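Local coordinates for nird-like protein (Hydrogenobacter thermophilus, PDB 4CH7) that catalyses the decarboxylation of siroheme to 12,18-didecarboxysiroheme, by way of a probable monodecarboxylated intermediate, in heme d1 biosynthesis, at residues L68-V73 against H99-W104; A54-S59 against L217-A222. All blocks are in the same frame, centred on the assembly; numbering follows the deposited sequence.

Contact 1 (L68-V73 against H99-W104); sequences LIAFKV and HDFNLW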
loop_
_atom_site.group_PDB
_atom_site.type_symbol
_atom_site.label_atom_id
_atom_site.label_comp_id
_atom_site.label_asym_id
_atom_site.label_seq_id
_atom_site.Cartn_x
_atom_site.Cartn_y
_atom_site.Cartn_z
ATOM N N LEU A 68 0.911 -6.918 -8.250
ATOM C CA LEU A 68 2.101 -6.272 -8.776
ATOM C C LEU A 68 2.193 -6.586 -10.262
ATOM O O LEU A 68 2.288 -7.750 -10.653
ATOM C CB LEU A 68 3.351 -6.762 -8.047
ATOM C CG LEU A 68 4.667 -6.045 -8.342
ATOM C CD1 LEU A 68 4.520 -4.554 -8.095
ATOM C CD2 LEU A 68 5.784 -6.618 -7.489
ATOM N N ILE A 69 2.148 -5.547 -11.088
ATOM C CA ILE A 69 2.165 -5.729 -12.534
ATOM C C ILE A 69 3.525 -5.349 -13.112
ATOM O O ILE A 69 4.131 -4.365 -12.688
ATOM C CB ILE A 69 1.052 -4.904 -13.211
ATOM C CG1 ILE A 69 -0.290 -5.143 -12.515
ATOM C CG2 ILE A 69 0.953 -5.243 -14.691
ATOM C CD1 ILE A 69 -0.721 -6.603 -12.490
ATOM N N ALA A 70 4.004 -6.135 -14.074
ATOM C CA ALA A 70 5.272 -5.856 -14.738
ATOM C C ALA A 70 5.072 -5.830 -16.248
ATOM O O ALA A 70 4.518 -6.769 -16.811
ATOM C CB ALA A 70 6.302 -6.902 -14.366
ATOM N N PHE A 71 5.516 -4.757 -16.897
ATOM C CA PHE A 71 5.416 -4.642 -18.350
ATOM C C PHE A 71 6.786 -4.775 -19.009
ATOM O O PHE A 71 7.780 -4.251 -18.499
ATOM C CB PHE A 71 4.806 -3.295 -18.745
ATOM C CG PHE A 71 3.304 -3.254 -18.673
ATOM C CD1 PHE A 71 2.583 -4.312 -18.130
ATOM C CD2 PHE A 71 2.610 -2.156 -19.164
ATOM C CE1 PHE A 71 1.194 -4.272 -18.069
ATOM C CE2 PHE A 71 1.225 -2.106 -19.107
ATOM C CZ PHE A 71 0.515 -3.164 -18.558
ATOM N N LYS A 72 6.842 -5.480 -20.136
ATOM C CA LYS A 72 8.046 -5.462 -20.959
ATOM C C LYS A 72 7.901 -4.395 -22.036
ATOM O O LYS A 72 7.241 -4.604 -23.054
ATOM C CB LYS A 72 8.338 -6.827 -21.585
ATOM C CG LYS A 72 9.510 -6.813 -22.559
ATOM C CD LYS A 72 10.429 -8.005 -22.360
ATOM C CE LYS A 72 9.686 -9.315 -22.529
ATOM N NZ LYS A 72 10.602 -10.485 -22.430
ATOM N N VAL A 73 8.511 -3.242 -21.786
ATOM C CA VAL A 73 8.462 -2.117 -22.708
ATOM C C VAL A 73 9.890 -1.805 -23.128
ATOM O O VAL A 73 10.808 -1.963 -22.331
ATOM C CB VAL A 73 7.884 -0.877 -22.012
ATOM C CG1 VAL A 73 7.588 0.214 -23.023
ATOM C CG2 VAL A 73 6.630 -1.237 -21.235
ATOM N N HIS A 99 15.526 -4.958 -15.382
ATOM C CA HIS A 99 15.056 -6.316 -15.646
ATOM C C HIS A 99 14.466 -6.345 -17.052
ATOM O O HIS A 99 14.150 -5.294 -17.612
ATOM C CB HIS A 99 13.986 -6.717 -14.625
ATOM C CG HIS A 99 13.704 -8.187 -14.578
ATOM N ND1 HIS A 99 12.670 -8.773 -15.278
ATOM C CD2 HIS A 99 14.309 -9.191 -13.897
ATOM C CE1 HIS A 99 12.657 -10.072 -15.038
ATOM N NE2 HIS A 99 13.642 -10.350 -14.202
ATOM N N ASP A 100 14.322 -7.538 -17.625
ATOM C CA ASP A 100 13.695 -7.680 -18.940
ATOM C C ASP A 100 12.292 -7.077 -18.917
ATOM O O ASP A 100 11.859 -6.435 -19.877
ATOM C CB ASP A 100 13.657 -9.145 -19.375
ATOM C CG ASP A 100 14.979 -9.617 -19.948
ATOM O OD1 ASP A 100 16.040 -9.203 -19.433
ATOM O OD2 ASP A 100 14.957 -10.401 -20.922
ATOM N N PHE A 101 11.592 -7.283 -17.806
ATOM C CA PHE A 101 10.411 -6.488 -17.502
ATOM C C PHE A 101 10.893 -5.221 -16.805
ATOM O O PHE A 101 11.305 -5.257 -15.645
ATOM C CB PHE A 101 9.437 -7.268 -16.618
ATOM C CG PHE A 101 8.859 -8.487 -17.282
ATOM C CD1 PHE A 101 7.721 -8.389 -18.072
ATOM C CD2 PHE A 101 9.450 -9.732 -17.114
ATOM C CE1 PHE A 101 7.183 -9.510 -18.687
ATOM C CE2 PHE A 101 8.920 -10.859 -17.724
ATOM C CZ PHE A 101 7.784 -10.747 -18.513
ATOM N N ASN A 102 10.855 -4.105 -17.527
ATOM C CA ASN A 102 11.473 -2.863 -17.070
ATOM C C ASN A 102 10.492 -1.862 -16.465
ATOM O O ASN A 102 10.898 -0.794 -16.004
ATOM C CB ASN A 102 12.229 -2.204 -18.225
ATOM C CG ASN A 102 11.385 -2.095 -19.477
ATOM O OD1 ASN A 102 10.528 -2.940 -19.732
ATOM N ND2 ASN A 102 11.624 -1.057 -20.269
ATOM N N LEU A 103 9.205 -2.195 -16.480
ATOM C CA LEU A 103 8.203 -1.327 -15.870
ATOM C C LEU A 103 7.348 -2.095 -14.868
ATOM O O LEU A 103 6.606 -3.005 -15.240
ATOM C CB LEU A 103 7.320 -0.666 -16.933
ATOM C CG LEU A 103 6.439 0.463 -16.397
ATOM C CD1 LEU A 103 7.299 1.658 -16.013
ATOM C CD2 LEU A 103 5.376 0.865 -17.395
ATOM N N TRP A 104 7.454 -1.716 -13.597
ATOM C CA TRP A 104 6.722 -2.380 -12.528
ATOM C C TRP A 104 5.810 -1.405 -11.803
ATOM O O TRP A 104 6.263 -0.369 -11.309
ATOM C CB TRP A 104 7.699 -2.994 -11.530
ATOM C CG TRP A 104 8.423 -4.183 -12.070
ATOM C CD1 TRP A 104 9.410 -4.189 -13.010
ATOM C CD2 TRP A 104 8.222 -5.551 -11.691
ATOM N NE1 TRP A 104 9.831 -5.479 -13.245
ATOM C CE2 TRP A 104 9.115 -6.332 -12.444
ATOM C CE3 TRP A 104 7.369 -6.189 -10.786
ATOM C CZ2 TRP A 104 9.179 -7.726 -12.320
ATOM C CZ3 TRP A 104 7.434 -7.568 -10.663
ATOM C CH2 TRP A 104 8.332 -8.320 -11.422
#

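Contact 2 (A54-S59 against L217-A222); sequences APIYDS and LRRISA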
loop_
_atom_site.group_PDB
_atom_site.type_symbol
_atom_site.label_atom_id
_atom_site.label_comp_id
_atom_site.label_asym_id
_atom_site.label_seq_id
_atom_site.Cartn_x
_atom_site.Cartn_y
_atom_site.Cartn_z
ATOM N N ALA A 54 -4.580 8.785 9.926
ATOM C CA ALA A 54 -5.696 8.304 9.124
ATOM C C ALA A 54 -6.065 6.875 9.465
ATOM O O ALA A 54 -5.269 6.147 10.059
ATOM C CB ALA A 54 -5.352 8.409 7.640
ATOM N N PRO A 55 -7.290 6.472 9.098
ATOM C CA PRO A 55 -7.659 5.058 9.169
ATOM C C PRO A 55 -6.838 4.255 8.174
ATOM O O PRO A 55 -6.500 4.776 7.109
ATOM C CB PRO A 55 -9.123 5.062 8.726
ATOM C CG PRO A 55 -9.620 6.440 9.040
ATOM C CD PRO A 55 -8.444 7.335 8.778
ATOM N N ILE A 56 -6.513 3.013 8.517
ATOM C CA ILE A 56 -5.875 2.111 7.566
ATOM C C ILE A 56 -6.844 0.976 7.255
ATOM O O ILE A 56 -7.214 0.203 8.141
ATOM C CB ILE A 56 -4.519 1.559 8.080
ATOM C CG1 ILE A 56 -3.411 2.605 7.935
ATOM C CG2 ILE A 56 -4.112 0.322 7.300
ATOM C CD1 ILE A 56 -3.439 3.701 8.974
ATOM N N TYR A 57 -7.270 0.894 5.998
ATOM C CA TYR A 57 -8.217 -0.132 5.577
ATOM C C TYR A 57 -7.495 -1.276 4.875
ATOM O O TYR A 57 -6.502 -1.050 4.182
ATOM C CB TYR A 57 -9.279 0.467 4.650
ATOM C CG TYR A 57 -10.269 1.371 5.352
ATOM C CD1 TYR A 57 -11.362 0.842 6.019
ATOM C CD2 TYR A 57 -10.114 2.752 5.343
ATOM C CE1 TYR A 57 -12.271 1.656 6.662
ATOM C CE2 TYR A 57 -11.020 3.576 5.986
ATOM C CZ TYR A 57 -12.096 3.020 6.642
ATOM O OH TYR A 57 -13.005 3.830 7.284
ATOM N N ASP A 58 -7.984 -2.499 5.060
ATOM C CA ASP A 58 -7.403 -3.650 4.378
ATOM C C ASP A 58 -7.911 -3.706 2.940
ATOM O O ASP A 58 -9.113 -3.826 2.706
ATOM C CB ASP A 58 -7.735 -4.945 5.119
ATOM C CG ASP A 58 -7.087 -6.159 4.488
ATOM O OD1 ASP A 58 -7.621 -6.661 3.480
ATOM O OD2 ASP A 58 -6.049 -6.616 5.007
ATOM N N SER A 59 -6.985 -3.615 1.989
ATOM C CA SER A 59 -7.314 -3.546 0.565
ATOM C C SER A 59 -8.271 -4.642 0.090
ATOM O O SER A 59 -9.318 -4.346 -0.487
ATOM C CB SER A 59 -6.032 -3.567 -0.271
ATOM O OG SER A 59 -6.316 -3.539 -1.656
ATOM N N LEU A 217 -11.250 -2.628 8.715
ATOM C CA LEU A 217 -10.520 -1.513 9.299
ATOM C C LEU A 217 -9.399 -2.063 10.170
ATOM O O LEU A 217 -9.657 -2.716 11.181
ATOM C CB LEU A 217 -11.448 -0.630 10.138
ATOM C CG LEU A 217 -10.812 0.591 10.811
ATOM C CD1 LEU A 217 -10.184 1.492 9.770
ATOM C CD2 LEU A 217 -11.831 1.361 11.636
ATOM N N ARG A 218 -8.155 -1.811 9.771
ATOM C CA ARG A 218 -7.008 -2.271 10.545
ATOM C C ARG A 218 -6.841 -1.454 11.815
ATOM O O ARG A 218 -6.800 -2.002 12.920
ATOM C CB ARG A 218 -5.723 -2.188 9.724
ATOM C CG ARG A 218 -5.527 -3.314 8.720
ATOM C CD ARG A 218 -4.156 -3.208 8.073
ATOM N NE ARG A 218 -3.907 -4.277 7.113
ATOM C CZ ARG A 218 -3.581 -4.077 5.840
ATOM N NH1 ARG A 218 -3.458 -2.845 5.368
ATOM N NH2 ARG A 218 -3.370 -5.113 5.039
ATOM N N ARG A 219 -6.751 -0.138 11.638
ATOM C CA ARG A 219 -6.489 0.778 12.736
ATOM C C ARG A 219 -6.596 2.215 12.251
ATOM O O ARG A 219 -6.658 2.473 11.049
ATOM C CB ARG A 219 -5.084 0.537 13.286
ATOM C CG ARG A 219 -3.995 0.751 12.254
ATOM C CD ARG A 219 -2.804 -0.159 12.495
ATOM N NE ARG A 219 -2.115 0.150 13.742
ATOM C CZ ARG A 219 -1.165 1.073 13.855
ATOM N NH1 ARG A 219 -0.795 1.779 12.796
ATOM N NH2 ARG A 219 -0.585 1.292 15.026
ATOM N N ILE A 220 -6.619 3.144 13.199
ATOM C CA ILE A 220 -6.498 4.560 12.890
ATOM C C ILE A 220 -5.230 5.063 13.564
ATOM O O ILE A 220 -5.126 5.026 14.790
ATOM C CB ILE A 220 -7.707 5.354 13.405
ATOM C CG1 ILE A 220 -8.987 4.859 12.732
ATOM C CG2 ILE A 220 -7.519 6.847 13.163
ATOM C CD1 ILE A 220 -10.238 5.565 13.194
ATOM N N SER A 221 -4.263 5.518 12.774
ATOM C CA SER A 221 -2.982 5.927 13.337
ATOM C C SER A 221 -2.254 6.962 12.495
ATOM O O SER A 221 -2.583 7.182 11.330
ATOM C CB SER A 221 -2.067 4.714 13.524
ATOM O OG SER A 221 -2.531 3.875 14.563
ATOM N N ALA A 222 -1.265 7.597 13.112
ATOM C CA ALA A 222 -0.301 8.410 12.389
ATOM C C ALA A 222 0.854 7.496 12.006
ATOM O O ALA A 222 1.177 6.566 12.747
ATOM C CB ALA A 222 0.191 9.547 13.260
HETATM O O HOH W 1 -4.247 -2.792 2.326
#

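Contact 1 (L68-V73 against H99-W104)
Trp104 lies flat over the methyl group of Ala70. Ala70 CB sits above the centre of the six-membered ring, 3.4 Å from its centroid, in a CH-pi contact. Leu68 meets the same indole at its edge. Its CG lies in the ring plane, 3.6 Å from Trp104 CE3, and the two side chains cross at about a right angle. Trp104 and Ala70 point to the same face of the sheet, and chi1 -71° sets Trp104 CG beside its backbone N. Trp104 NE1 donates to Phe101 O at 2.8 Å, from above the carbonyl plane, which helps fix the turn of the ring. An alanine in place of Trp104 would probably leave the Ala70 methyl and Leu68 CG without their aromatic partner and Phe101 O without this donor.

Phe101 CB packs 3.9 Å from Ala70 CB. On the opposite face Phe71 CB and Leu103 CB are neighbours, and the Phe71 ring meets Phe105 edge-to-face. Leu103 also touches Val81 and Val85 of helix 75-87.

Ala70-Trp104 is a non-hydrogen-bonded antiparallel pair, and Phe71-Leu103 is a hydrogen-bonded one. Asn102 and Leu103 both face Phe71, which makes a classic beta bulge. Beyond it Val73 N donates to a lone pair of Asn102 OD1 at 2.9 Å.

Both segments lie in the AsnC-like ligand binding domain, where strands 65-71 and 103-109 are neighbours in the antiparallel barrel. Strand 132-139 pairs with the other edge of 65-71 and sets Leu133 against Ala70 and Phe101. The side chain of Leu68 is about 7 Å from that of His93, a probable active-site residue. The side-chain packing is mainly apolar, with backbone hydrogen bonds at Phe71-Leu103 and an amide side chain serving Val73 N where regular pairing ends.

Contact 2 (A54-S59 against L217-A222)
Backbone hydrogen bonds join Ala54 and Ile56 to the strand 217-222. Ala54 and Ser221 bond in both directions, with Ala54 N to Ser221 O at 2.9 Å. Ile56 N donates to Arg219 O, and Arg218 N donates to Ile56 O at 2.8 Å. Arg218 and Arg219 thus both face Ile56, a classic beta bulge. It shifts the register by one residue, and Tyr57 pairs with Leu217.

Apolar contacts gather on the face that carries Pro55, Tyr57, Leu217 and Ile220. Leu217 CD1 lies over one face of the Tyr57 ring, offset toward the rim and 3.7 Å from Tyr57 CE1. The same methyl is 3.9 Å from Pro55 CB. Pro55 and Ile220 lie side by side and point the same way. Leu208 and Leu211 of helix 201-213 back this face, and Tyr57 OH bonds to Thr179 OG1.

Polar and charged contacts centre on Arg218. Its chain is extended from CG to NE and runs past Ile56, whose CG2 is 3.6 Å from Arg218 CD and lies at the guanidinium edge. Asp58 CA sits over the guanidinium centre. Asp58 OD2 is 3.1 Å from Arg218 NH2 in a salt bridge. The oxygen is well out of the guanidinium plane, so the attraction is one of charge alone. The other oxygen, Asp58 OD1, accepts a hydrogen bond from Leu61 N, which gives the carboxylate a second hold. A water accepts from Ser59 N and from Arg218 NH1, 3.1 Å away, and donates weakly to Tyr57 O. Arg219 turns to other partners, and its NH2 bonds to Gln13 O.

The arrangement is a small two-stranded antiparallel sheet. One strand comes after helix 34-47 and the other after helix 201-213, so their pairing joins two helical regions of NirDL-like helix-turn-helix type.

Overall arrangement
From the N terminus, the chain passes helices 4-11, 22-30 and 34-47 and reaches strand 53-57, the first side of contact 2. Strand 65-71 comes next and opens contact 1. The chain then runs through helix 75-87 and strand 91-97, and contact 1 closes this short loop at residues 99-104. Contact 2 closes much later, at 217-222, after helices 170-179, 191-196 and 201-213. Its long loop therefore encloses contact 1, and the two do not cross. Contact 1 joins neighbouring strands of the closed eight-stranded barrel. Contact 2 ties the two helical regions together. The contact centres are 30 Å apart, on opposite sides of the chain's centre.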